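Local coordinates for protein hydrolase, NUDIX family (Clostridium perfringens ATCC 13124, PDB 3F6A) that probably hydrolyses a nucleoside diphosphate linked to another moiety, though its own substrate is not established, at residues 28-33 / 133-138; 21-26 / 119-124; 4-9 / 94-99. One frame throughout, in Å; residues are numbered along the deposited sequence.

Overall arrangement
From the N terminus the chain meets the first halves of the three contacts in the order 4-9, 21-26, 28-33, and their partners in the same order, 94-99, 119-124, 133-138. Each contact therefore closes a long loop of 84 to 99 residues, and every pair of loops crosses rather than nests. Contact 3 joins strands 7-15 and 98-106 in parallel, contact 2 adds strand 122-125 antiparallel to strand 18-23, and contact 1 brings the loop before helix 138-150 onto strand 30-36. Contacts 1 and 2 touch directly, with Leu31 O 2.7 Å from His22 N, whereas the centre of contact 3 lies about 19 Å from that of contact 1 and about 20 Å from that of contact 2.

Contact 1: residues 28-33 / 133-138; sequences KKMLPL and AHNIQE
Lys29 CG lies between the backbone N and the carbonyl carbon (chi1 68°), and a further bend at chi3 swings CE aside, so that a bent lysine crosses the side chain of Gln137, which runs out extended beyond CG. An extended chi4 carries NZ on from CE, and Lys29 NZ donates a hydrogen bond of 3.0 Å to Gln137 OE1, with the ammonium tilted from the carbonyl plane. The same oxygen lies beside Lys29 CD and CE and 3.7 Å from Leu31 CD2, so a polar tip is partly flanked by aliphatic groups. The backbone supplies a second link, Met30 N to Asn135 O at 2.8 Å with an N-H...O angle of 179°, and Lys29 CA adds a CH...O contact to that acceptor. This backbone bond fastens the irregular loop before helix 138-150 to strand 30-36 of the mixed Nudix sheet; Gln137 is the N-cap residue of the helix, and its NE2 is hydrogen-bonded to Asn139 in the first turn. Met30, a selenomethionine, starts toward the loop but is bent at chi2 and chi3, and its side chain packs on Leu21 and Leu23 of the sheet. Its CB rests against Ile136 CG1 at 3.6 Å, and its CG and SE pass obliquely across the amide of Asn135, SE lying 3.6 Å from ND2. Ile136 also packs on Leu21 and on Leu141 of helix 138-150, while Gln137 meets Ser76 of the second subunit.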
loop_
_atom_site.group_PDB
_atom_site.type_symbol
_atom_site.label_atom_id
_atom_site.label_comp_id
_atom_site.label_asym_id
_atom_site.label_seq_id
_atom_site.Cartn_x
_atom_site.Cartn_y
_atom_site.Cartn_z
ATOM N N LYS A 28 3.920 -27.178 2.475
ATOM C CA LYS A 28 2.820 -27.718 1.685
ATOM C C LYS A 28 1.550 -26.871 1.801
ATOM O O LYS A 28 0.675 -27.163 2.614
ATOM C CB LYS A 28 2.525 -29.154 2.137
ATOM C CG LYS A 28 2.142 -30.119 1.018
ATOM C CD LYS A 28 1.894 -31.525 1.565
ATOM C CE LYS A 28 1.796 -32.558 0.447
ATOM N NZ LYS A 28 0.709 -32.259 -0.525
ATOM N N LYS A 29 1.455 -25.826 0.982
ATOM C CA LYS A 29 0.290 -24.945 0.984
ATOM C C LYS A 29 0.249 -24.132 -0.308
ATOM O O LYS A 29 1.287 -23.690 -0.804
ATOM C CB LYS A 29 0.351 -23.986 2.175
ATOM C CG LYS A 29 1.480 -22.975 2.076
ATOM C CD LYS A 29 1.343 -21.838 3.077
ATOM C CE LYS A 29 1.653 -22.283 4.491
ATOM N NZ LYS A 29 1.810 -21.103 5.386
HETATM N N MSE A 30 -0.950 -23.932 -0.852
HETATM C CA MSE A 30 -1.105 -23.154 -2.077
HETATM C C MSE A 30 -1.058 -21.655 -1.768
HETATM O O MSE A 30 -1.729 -21.182 -0.845
HETATM C CB MSE A 30 -2.428 -23.500 -2.756
HETATM C CG MSE A 30 -2.516 -24.957 -3.206
HETATM SE SE MSE A 30 -0.977 -25.539 -4.250
HETATM C CE MSE A 30 -1.417 -24.675 -5.905
ATOM N N LEU A 31 -0.257 -20.913 -2.533
ATOM C CA LEU A 31 -0.127 -19.470 -2.332
ATOM C C LEU A 31 -0.026 -18.729 -3.660
ATOM O O LEU A 31 0.285 -19.322 -4.702
ATOM C CB LEU A 31 1.125 -19.158 -1.509
ATOM C CG LEU A 31 1.228 -19.682 -0.075
ATOM C CD1 LEU A 31 2.620 -19.379 0.459
ATOM C CD2 LEU A 31 0.151 -19.041 0.802
ATOM N N PRO A 32 -0.311 -17.420 -3.646
ATOM C CA PRO A 32 -0.214 -16.663 -4.893
ATOM C C PRO A 32 1.266 -16.473 -5.158
ATOM O O PRO A 32 2.089 -16.740 -4.281
ATOM C CB PRO A 32 -0.906 -15.352 -4.550
ATOM C CG PRO A 32 -0.588 -15.182 -3.091
ATOM C CD PRO A 32 -0.827 -16.579 -2.555
ATOM N N LEU A 33 1.612 -16.036 -6.361
ATOM C CA LEU A 33 3.008 -15.795 -6.682
ATOM C C LEU A 33 3.450 -14.587 -5.858
ATOM O O LEU A 33 2.617 -13.804 -5.399
ATOM C CB LEU A 33 3.169 -15.488 -8.176
ATOM C CG LEU A 33 2.540 -16.488 -9.152
ATOM C CD1 LEU A 33 3.057 -16.220 -10.574
ATOM C CD2 LEU A 33 2.888 -17.900 -8.718
ATOM N N ALA A 133 -10.722 -27.169 -1.947
ATOM C CA ALA A 133 -9.340 -27.506 -1.615
ATOM C C ALA A 133 -9.147 -27.676 -0.109
ATOM O O ALA A 133 -9.958 -27.203 0.689
ATOM C CB ALA A 133 -8.399 -26.432 -2.146
ATOM N N HIS A 134 -8.067 -28.355 0.269
ATOM C CA HIS A 134 -7.755 -28.586 1.677
ATOM C C HIS A 134 -6.311 -28.204 1.984
ATOM O O HIS A 134 -5.728 -28.664 2.966
ATOM C CB HIS A 134 -7.985 -30.057 2.034
ATOM C CG HIS A 134 -9.377 -30.531 1.755
ATOM N ND1 HIS A 134 -10.489 -29.935 2.311
ATOM C CD2 HIS A 134 -9.838 -31.529 0.966
ATOM C CE1 HIS A 134 -11.576 -30.544 1.873
ATOM N NE2 HIS A 134 -11.210 -31.515 1.055
ATOM N N ASN A 135 -5.737 -27.366 1.129
ATOM C CA ASN A 135 -4.369 -26.915 1.317
ATOM C C ASN A 135 -4.231 -25.444 0.932
ATOM O O ASN A 135 -3.199 -25.017 0.412
ATOM C CB ASN A 135 -3.409 -27.785 0.497
ATOM C CG ASN A 135 -3.615 -27.636 -0.995
ATOM O OD1 ASN A 135 -4.746 -27.521 -1.470
ATOM N ND2 ASN A 135 -2.522 -27.655 -1.747
ATOM N N ILE A 136 -5.285 -24.677 1.199
ATOM C CA ILE A 136 -5.302 -23.246 0.907
ATOM C C ILE A 136 -5.861 -22.483 2.107
ATOM O O ILE A 136 -7.027 -22.657 2.473
ATOM C CB ILE A 136 -6.194 -22.917 -0.304
ATOM C CG1 ILE A 136 -5.819 -23.798 -1.495
ATOM C CG2 ILE A 136 -6.030 -21.442 -0.678
ATOM C CD1 ILE A 136 -6.724 -23.608 -2.698
ATOM N N GLN A 137 -5.027 -21.643 2.713
ATOM C CA GLN A 137 -5.432 -20.838 3.868
ATOM C C GLN A 137 -6.693 -20.056 3.529
ATOM O O GLN A 137 -6.899 -19.674 2.381
ATOM C CB GLN A 137 -4.319 -19.860 4.236
ATOM C CG GLN A 137 -2.961 -20.513 4.353
ATOM C CD GLN A 137 -1.829 -19.512 4.326
ATOM O OE1 GLN A 137 -0.660 -19.891 4.279
ATOM N NE2 GLN A 137 -2.167 -18.227 4.360
ATOM N N GLU A 138 -7.529 -19.806 4.530
ATOM C CA GLU A 138 -8.776 -19.077 4.312
ATOM C C GLU A 138 -8.622 -17.684 3.692
ATOM O O GLU A 138 -9.370 -17.332 2.776
ATOM C CB GLU A 138 -9.549 -18.956 5.630
ATOM C CG GLU A 138 -9.875 -20.282 6.293
ATOM C CD GLU A 138 -10.637 -21.223 5.378
ATOM O OE1 GLU A 138 -11.628 -20.778 4.761
ATOM O OE2 GLU A 138 -10.249 -22.407 5.286
#

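Contact 2: residues 21-26 / 119-124; sequences LHLHKK and SKILKW
An antiparallel strand pairing, Leu21 with Lys123 and His22 with Leu122, places strand 122-125 beside strand 18-23 in the mixed sheet, and a serine hydroxyl prolongs the contact past the strand ends. Leu21 and Lys123 form the hydrogen-bonded pair: Leu21 N reaches Lys123 O at 3.1 Å and Lys123 N returns to Leu21 O at 3.0 Å. One step on, Leu23 N donates to Ile121 O at 3.0 Å, framing the non-hydrogen-bonded pair His22-Leu122. The short strand segments run at 147° to each other, an antiparallel pair with the usual twist, their axes 4.8 Å apart at closest. In this Nudix-type sheet, His22 and Leu122 lie together on the face covered by helix 43-55, whose sequence is that of the Nudix-box helix; His22 meets Glu54 there and Leu122 meets Ala55. His22 CB presses on Leu122 CG, and the CD2 corner of its ring comes obliquely to Ser119 CB at 3.5 Å. Chi1 of 76° puts His22 CG between the backbone N and the carbonyl carbon, and a hydrogen bond from ND1 to Leu31 O on the adjoining strand holds the rotation of the ring. Leu23 and Ile121 instead stand side by side, pointing the same way, and their CD1 methyls meet at 3.5 Å. Ser119 OG, anti to the backbone N, donates to Leu23 O from a position tilted out of the carbonyl plane; the bond is modelled very short, so its exact length is doubtful. Lys25, bent at chi3, brings CE to 3.7 Å from Ser119 CA.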
loop_
_atom_site.group_PDB
_atom_site.type_symbol
_atom_site.label_atom_id
_atom_site.label_comp_id
_atom_site.label_asym_id
_atom_site.label_seq_id
_atom_site.Cartn_x
_atom_site.Cartn_y
_atom_site.Cartn_z
ATOM N N LEU A 21 -2.359 -20.139 -8.439
ATOM C CA LEU A 21 -1.678 -20.299 -7.152
ATOM C C LEU A 21 -0.589 -21.347 -7.361
ATOM O O LEU A 21 -0.657 -22.124 -8.307
ATOM C CB LEU A 21 -2.647 -20.803 -6.073
ATOM C CG LEU A 21 -3.867 -19.960 -5.698
ATOM C CD1 LEU A 21 -4.756 -20.754 -4.752
ATOM C CD2 LEU A 21 -3.428 -18.656 -5.043
ATOM N N HIS A 22 0.416 -21.371 -6.496
ATOM C CA HIS A 22 1.451 -22.387 -6.619
ATOM C C HIS A 22 1.820 -22.924 -5.244
ATOM O O HIS A 22 1.680 -22.224 -4.243
ATOM C CB HIS A 22 2.675 -21.843 -7.389
ATOM C CG HIS A 22 3.565 -20.923 -6.606
ATOM N ND1 HIS A 22 3.143 -20.223 -5.496
ATOM C CD2 HIS A 22 4.851 -20.549 -6.816
ATOM C CE1 HIS A 22 4.127 -19.458 -5.057
ATOM N NE2 HIS A 22 5.174 -19.638 -5.840
ATOM N N LEU A 23 2.253 -24.183 -5.192
ATOM C CA LEU A 23 2.626 -24.819 -3.930
ATOM C C LEU A 23 3.978 -24.280 -3.467
ATOM O O LEU A 23 5.008 -24.533 -4.086
ATOM C CB LEU A 23 2.702 -26.346 -4.103
ATOM C CG LEU A 23 2.424 -27.205 -2.860
ATOM C CD1 LEU A 23 2.658 -28.668 -3.198
ATOM C CD2 LEU A 23 3.311 -26.783 -1.712
ATOM N N HIS A 24 3.976 -23.551 -2.359
ATOM C CA HIS A 24 5.205 -22.962 -1.854
ATOM C C HIS A 24 6.383 -23.923 -1.701
ATOM O O HIS A 24 7.525 -23.541 -1.941
ATOM C CB HIS A 24 4.955 -22.266 -0.515
ATOM C CG HIS A 24 6.026 -21.287 -0.150
ATOM N ND1 HIS A 24 6.118 -20.039 -0.725
ATOM C CD2 HIS A 24 7.092 -21.399 0.677
ATOM C CE1 HIS A 24 7.196 -19.424 -0.272
ATOM N NE2 HIS A 24 7.805 -20.230 0.581
ATOM N N LYS A 25 6.104 -25.163 -1.312
ATOM C CA LYS A 25 7.146 -26.174 -1.101
ATOM C C LYS A 25 7.898 -25.841 0.190
ATOM O O LYS A 25 8.136 -24.673 0.494
ATOM C CB LYS A 25 8.117 -26.244 -2.291
ATOM C CG LYS A 25 9.408 -25.453 -2.129
ATOM C CD LYS A 25 10.422 -25.828 -3.199
ATOM C CE LYS A 25 9.911 -25.529 -4.595
ATOM N NZ LYS A 25 10.915 -25.923 -5.621
ATOM N N LYS A 26 8.277 -26.872 0.942
ATOM C CA LYS A 26 8.942 -26.683 2.230
ATOM C C LYS A 26 7.882 -26.055 3.127
ATOM O O LYS A 26 8.161 -25.591 4.233
ATOM C CB LYS A 26 10.153 -25.752 2.109
ATOM C CG LYS A 26 11.344 -26.375 1.400
ATOM C CD LYS A 26 12.540 -25.438 1.402
ATOM C CE LYS A 26 13.754 -26.091 0.759
ATOM N NZ LYS A 26 13.470 -26.522 -0.638
ATOM N N SER A 119 8.810 -23.064 -7.493
ATOM C CA SER A 119 7.810 -24.116 -7.316
ATOM C C SER A 119 7.330 -24.560 -8.694
ATOM O O SER A 119 7.057 -23.722 -9.560
ATOM C CB SER A 119 6.619 -23.600 -6.511
ATOM O OG SER A 119 5.555 -24.530 -6.568
ATOM N N LYS A 120 7.230 -25.871 -8.904
ATOM C CA LYS A 120 6.791 -26.390 -10.198
ATOM C C LYS A 120 5.344 -26.890 -10.207
ATOM O O LYS A 120 4.894 -27.476 -11.190
ATOM C CB LYS A 120 7.731 -27.505 -10.667
ATOM C CG LYS A 120 9.169 -27.031 -10.899
ATOM C CD LYS A 120 9.222 -25.879 -11.897
ATOM C CE LYS A 120 10.654 -25.380 -12.080
ATOM N NZ LYS A 120 11.526 -26.460 -12.604
ATOM N N ILE A 121 4.624 -26.658 -9.115
ATOM C CA ILE A 121 3.229 -27.062 -9.022
ATOM C C ILE A 121 2.363 -25.806 -9.030
ATOM O O ILE A 121 2.248 -25.118 -8.019
ATOM C CB ILE A 121 2.953 -27.837 -7.725
ATOM C CG1 ILE A 121 3.902 -29.031 -7.620
ATOM C CG2 ILE A 121 1.508 -28.314 -7.709
ATOM C CD1 ILE A 121 3.790 -29.798 -6.316
ATOM N N LEU A 122 1.775 -25.512 -10.183
ATOM C CA LEU A 122 0.918 -24.347 -10.352
ATOM C C LEU A 122 -0.460 -24.814 -10.797
ATOM O O LEU A 122 -0.579 -25.627 -11.710
ATOM C CB LEU A 122 1.505 -23.397 -11.404
ATOM C CG LEU A 122 2.757 -22.578 -11.051
ATOM C CD1 LEU A 122 3.936 -23.491 -10.800
ATOM C CD2 LEU A 122 3.063 -21.628 -12.190
ATOM N N LYS A 123 -1.501 -24.298 -10.152
ATOM C CA LYS A 123 -2.855 -24.691 -10.498
ATOM C C LYS A 123 -3.793 -23.506 -10.647
ATOM O O LYS A 123 -3.650 -22.501 -9.956
ATOM C CB LYS A 123 -3.401 -25.649 -9.436
ATOM C CG LYS A 123 -2.558 -26.913 -9.257
ATOM C CD LYS A 123 -3.265 -27.936 -8.382
ATOM C CE LYS A 123 -4.579 -28.382 -9.006
ATOM N NZ LYS A 123 -5.315 -29.360 -8.147
ATOM N N TRP A 124 -4.749 -23.625 -11.561
ATOM C CA TRP A 124 -5.726 -22.565 -11.775
ATOM C C TRP A 124 -7.016 -22.974 -11.078
ATOM O O TRP A 124 -7.431 -24.132 -11.152
ATOM C CB TRP A 124 -5.980 -22.346 -13.265
ATOM C CG TRP A 124 -4.794 -21.786 -14.002
ATOM C CD1 TRP A 124 -3.807 -22.489 -14.635
ATOM C CD2 TRP A 124 -4.483 -20.403 -14.187
ATOM N NE1 TRP A 124 -2.902 -21.626 -15.207
ATOM C CE2 TRP A 124 -3.293 -20.339 -14.946
ATOM C CE3 TRP A 124 -5.097 -19.207 -13.786
ATOM C CZ2 TRP A 124 -2.705 -19.124 -15.315
ATOM C CZ3 TRP A 124 -4.514 -18.002 -14.154
ATOM C CH2 TRP A 124 -3.328 -17.970 -14.911
#

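Contact 3: residues 4-9 / 94-99; sequences NRHFTV and PNHSHI
Arg5 sets a guanidinium nitrogen over the centre of the His96 imidazole, a meeting of two groups that can both carry positive charge. NH2 of Arg5 stands 3.9 Å from His96 CD2 above one face of the ring, but the guanidinium and ring planes are 51° apart, so the arginine dips one corner onto the ring rather than lying flat upon it. Bends at chi2 and chi3 turn its CD and NE out of an extended course. The imidazole is in turn steered by its own neighbour: His96 ND1 donates to Ser97 O at 3.1 Å, the oxygen lying near the ring plane while the donor sits above the carbonyl plane. Ser97 O is also approached by His6 CD2 at 3.3 Å, and the His6 and His96 rings meet obliquely. If either histidine were protonated, its charge would probably be felt by the other and by Arg5.

Beyond this polar cluster the two segments settle into a parallel pairing of Phe7 with Ile99. Ile99 N donates to His6 O at 2.8 Å, and Thr8 N to Ile99 O at 2.8 Å. Phe7 and Ile99 point the same way from the sheet, with Phe7 CE1 against Ile99 CD1 at 3.5 Å. His98 ND1 makes only a weak bond of 3.4 Å to Thr8 OG1, whose stronger partner is Asp100. The pairing begins the parallel junction of strands 7-15 and 98-106 within the mixed Nudix sheet. Phe7 meets Phe7 of the second subunit edge-to-face, and Ile99 packs on Leu42 of that subunit; within the chain, Ile99 also touches Thr87 on strand 86-90, and Val9 rests against helix 43-55.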
loop_
_atom_site.group_PDB
_atom_site.type_symbol
_atom_site.label_atom_id
_atom_site.label_comp_id
_atom_site.label_asym_id
_atom_site.label_seq_id
_atom_site.Cartn_x
_atom_site.Cartn_y
_atom_site.Cartn_z
ATOM N N ASN A 4 13.732 -1.304 6.371
ATOM C CA ASN A 4 14.420 -2.598 6.349
ATOM C C ASN A 4 13.779 -3.610 5.395
ATOM O O ASN A 4 12.625 -3.465 5.005
ATOM C CB ASN A 4 14.452 -3.187 7.761
ATOM C CG ASN A 4 15.853 -3.248 8.340
ATOM O OD1 ASN A 4 16.609 -2.279 8.272
ATOM N ND2 ASN A 4 16.201 -4.387 8.927
ATOM N N ARG A 5 14.540 -4.644 5.042
ATOM C CA ARG A 5 14.076 -5.700 4.136
ATOM C C ARG A 5 12.925 -6.570 4.670
ATOM O O ARG A 5 12.991 -7.805 4.645
ATOM C CB ARG A 5 15.260 -6.587 3.728
ATOM C CG ARG A 5 16.511 -6.417 4.596
ATOM C CD ARG A 5 16.263 -6.865 6.036
ATOM N NE ARG A 5 15.835 -8.261 6.109
ATOM C CZ ARG A 5 15.699 -8.937 7.246
ATOM N NH1 ARG A 5 15.951 -8.354 8.409
ATOM N NH2 ARG A 5 15.330 -10.206 7.228
ATOM N N HIS A 6 11.865 -5.909 5.124
ATOM C CA HIS A 6 10.680 -6.572 5.667
ATOM C C HIS A 6 9.478 -6.332 4.762
ATOM O O HIS A 6 8.344 -6.268 5.231
ATOM C CB HIS A 6 10.366 -6.004 7.049
ATOM C CG HIS A 6 11.325 -6.432 8.113
ATOM N ND1 HIS A 6 11.777 -5.574 9.091
ATOM C CD2 HIS A 6 11.885 -7.636 8.376
ATOM C CE1 HIS A 6 12.576 -6.232 9.913
ATOM N NE2 HIS A 6 12.656 -7.484 9.502
ATOM N N PHE A 7 9.732 -6.202 3.468
ATOM C CA PHE A 7 8.669 -5.932 2.508
ATOM C C PHE A 7 8.642 -6.944 1.378
ATOM O O PHE A 7 9.666 -7.216 0.746
ATOM C CB PHE A 7 8.844 -4.519 1.945
ATOM C CG PHE A 7 8.662 -3.434 2.973
ATOM C CD1 PHE A 7 7.421 -2.838 3.164
ATOM C CD2 PHE A 7 9.728 -3.027 3.770
ATOM C CE1 PHE A 7 7.242 -1.856 4.143
ATOM C CE2 PHE A 7 9.559 -2.050 4.748
ATOM C CZ PHE A 7 8.318 -1.462 4.933
ATOM N N THR A 8 7.459 -7.495 1.128
ATOM C CA THR A 8 7.264 -8.481 0.080
ATOM C C THR A 8 6.012 -8.125 -0.719
ATOM O O THR A 8 5.255 -7.231 -0.336
ATOM C CB THR A 8 7.054 -9.889 0.678
ATOM O OG1 THR A 8 5.782 -9.942 1.339
ATOM C CG2 THR A 8 8.145 -10.217 1.691
ATOM N N VAL A 9 5.794 -8.830 -1.826
ATOM C CA VAL A 9 4.608 -8.608 -2.641
ATOM C C VAL A 9 3.941 -9.945 -2.939
ATOM O O VAL A 9 4.569 -11.001 -2.845
ATOM C CB VAL A 9 4.935 -7.898 -3.987
ATOM C CG1 VAL A 9 5.575 -6.551 -3.718
ATOM C CG2 VAL A 9 5.842 -8.774 -4.859
ATOM N N PRO A 94 8.472 -15.646 3.953
ATOM C CA PRO A 94 9.690 -15.878 4.736
ATOM C C PRO A 94 9.404 -15.966 6.233
ATOM O O PRO A 94 8.413 -15.414 6.716
ATOM C CB PRO A 94 10.559 -14.675 4.381
ATOM C CG PRO A 94 9.543 -13.600 4.172
ATOM C CD PRO A 94 8.508 -14.309 3.335
ATOM N N ASN A 95 10.286 -16.642 6.964
ATOM C CA ASN A 95 10.107 -16.828 8.398
ATOM C C ASN A 95 10.619 -15.704 9.285
ATOM O O ASN A 95 11.405 -15.921 10.204
ATOM C CB ASN A 95 10.731 -18.152 8.823
ATOM C CG ASN A 95 10.096 -19.331 8.124
ATOM O OD1 ASN A 95 8.873 -19.475 8.116
ATOM N ND2 ASN A 95 10.923 -20.184 7.529
ATOM N N HIS A 96 10.159 -14.497 8.983
ATOM C CA HIS A 96 10.482 -13.302 9.746
ATOM C C HIS A 96 9.309 -12.371 9.460
ATOM O O HIS A 96 8.713 -12.432 8.382
ATOM C CB HIS A 96 11.816 -12.689 9.296
ATOM C CG HIS A 96 11.860 -12.293 7.852
ATOM N ND1 HIS A 96 11.236 -11.160 7.371
ATOM C CD2 HIS A 96 12.467 -12.867 6.789
ATOM C CE1 HIS A 96 11.461 -11.053 6.072
ATOM N NE2 HIS A 96 12.204 -12.076 5.694
ATOM N N SER A 97 8.949 -11.538 10.429
ATOM C CA SER A 97 7.821 -10.636 10.241
ATOM C C SER A 97 8.024 -9.820 8.979
ATOM O O SER A 97 9.126 -9.352 8.703
ATOM C CB SER A 97 7.658 -9.711 11.449
ATOM O OG SER A 97 6.386 -9.086 11.428
ATOM N N HIS A 98 6.964 -9.669 8.197
ATOM C CA HIS A 98 7.063 -8.910 6.965
ATOM C C HIS A 98 5.724 -8.382 6.493
ATOM O O HIS A 98 4.670 -8.963 6.769
ATOM C CB HIS A 98 7.675 -9.777 5.862
ATOM C CG HIS A 98 6.913 -11.036 5.587
ATOM N ND1 HIS A 98 5.993 -11.145 4.564
ATOM C CD2 HIS A 98 6.943 -12.245 6.193
ATOM C CE1 HIS A 98 5.494 -12.369 4.551
ATOM N NE2 HIS A 98 6.056 -13.056 5.529
ATOM N N ILE A 99 5.783 -7.269 5.778
ATOM C CA ILE A 99 4.603 -6.649 5.212
ATOM C C ILE A 99 4.468 -7.214 3.808
ATOM O O ILE A 99 5.452 -7.320 3.075
ATOM C CB ILE A 99 4.770 -5.119 5.127
ATOM C CG1 ILE A 99 4.693 -4.521 6.531
ATOM C CG2 ILE A 99 3.707 -4.518 4.216
ATOM C CD1 ILE A 99 4.963 -3.036 6.575
#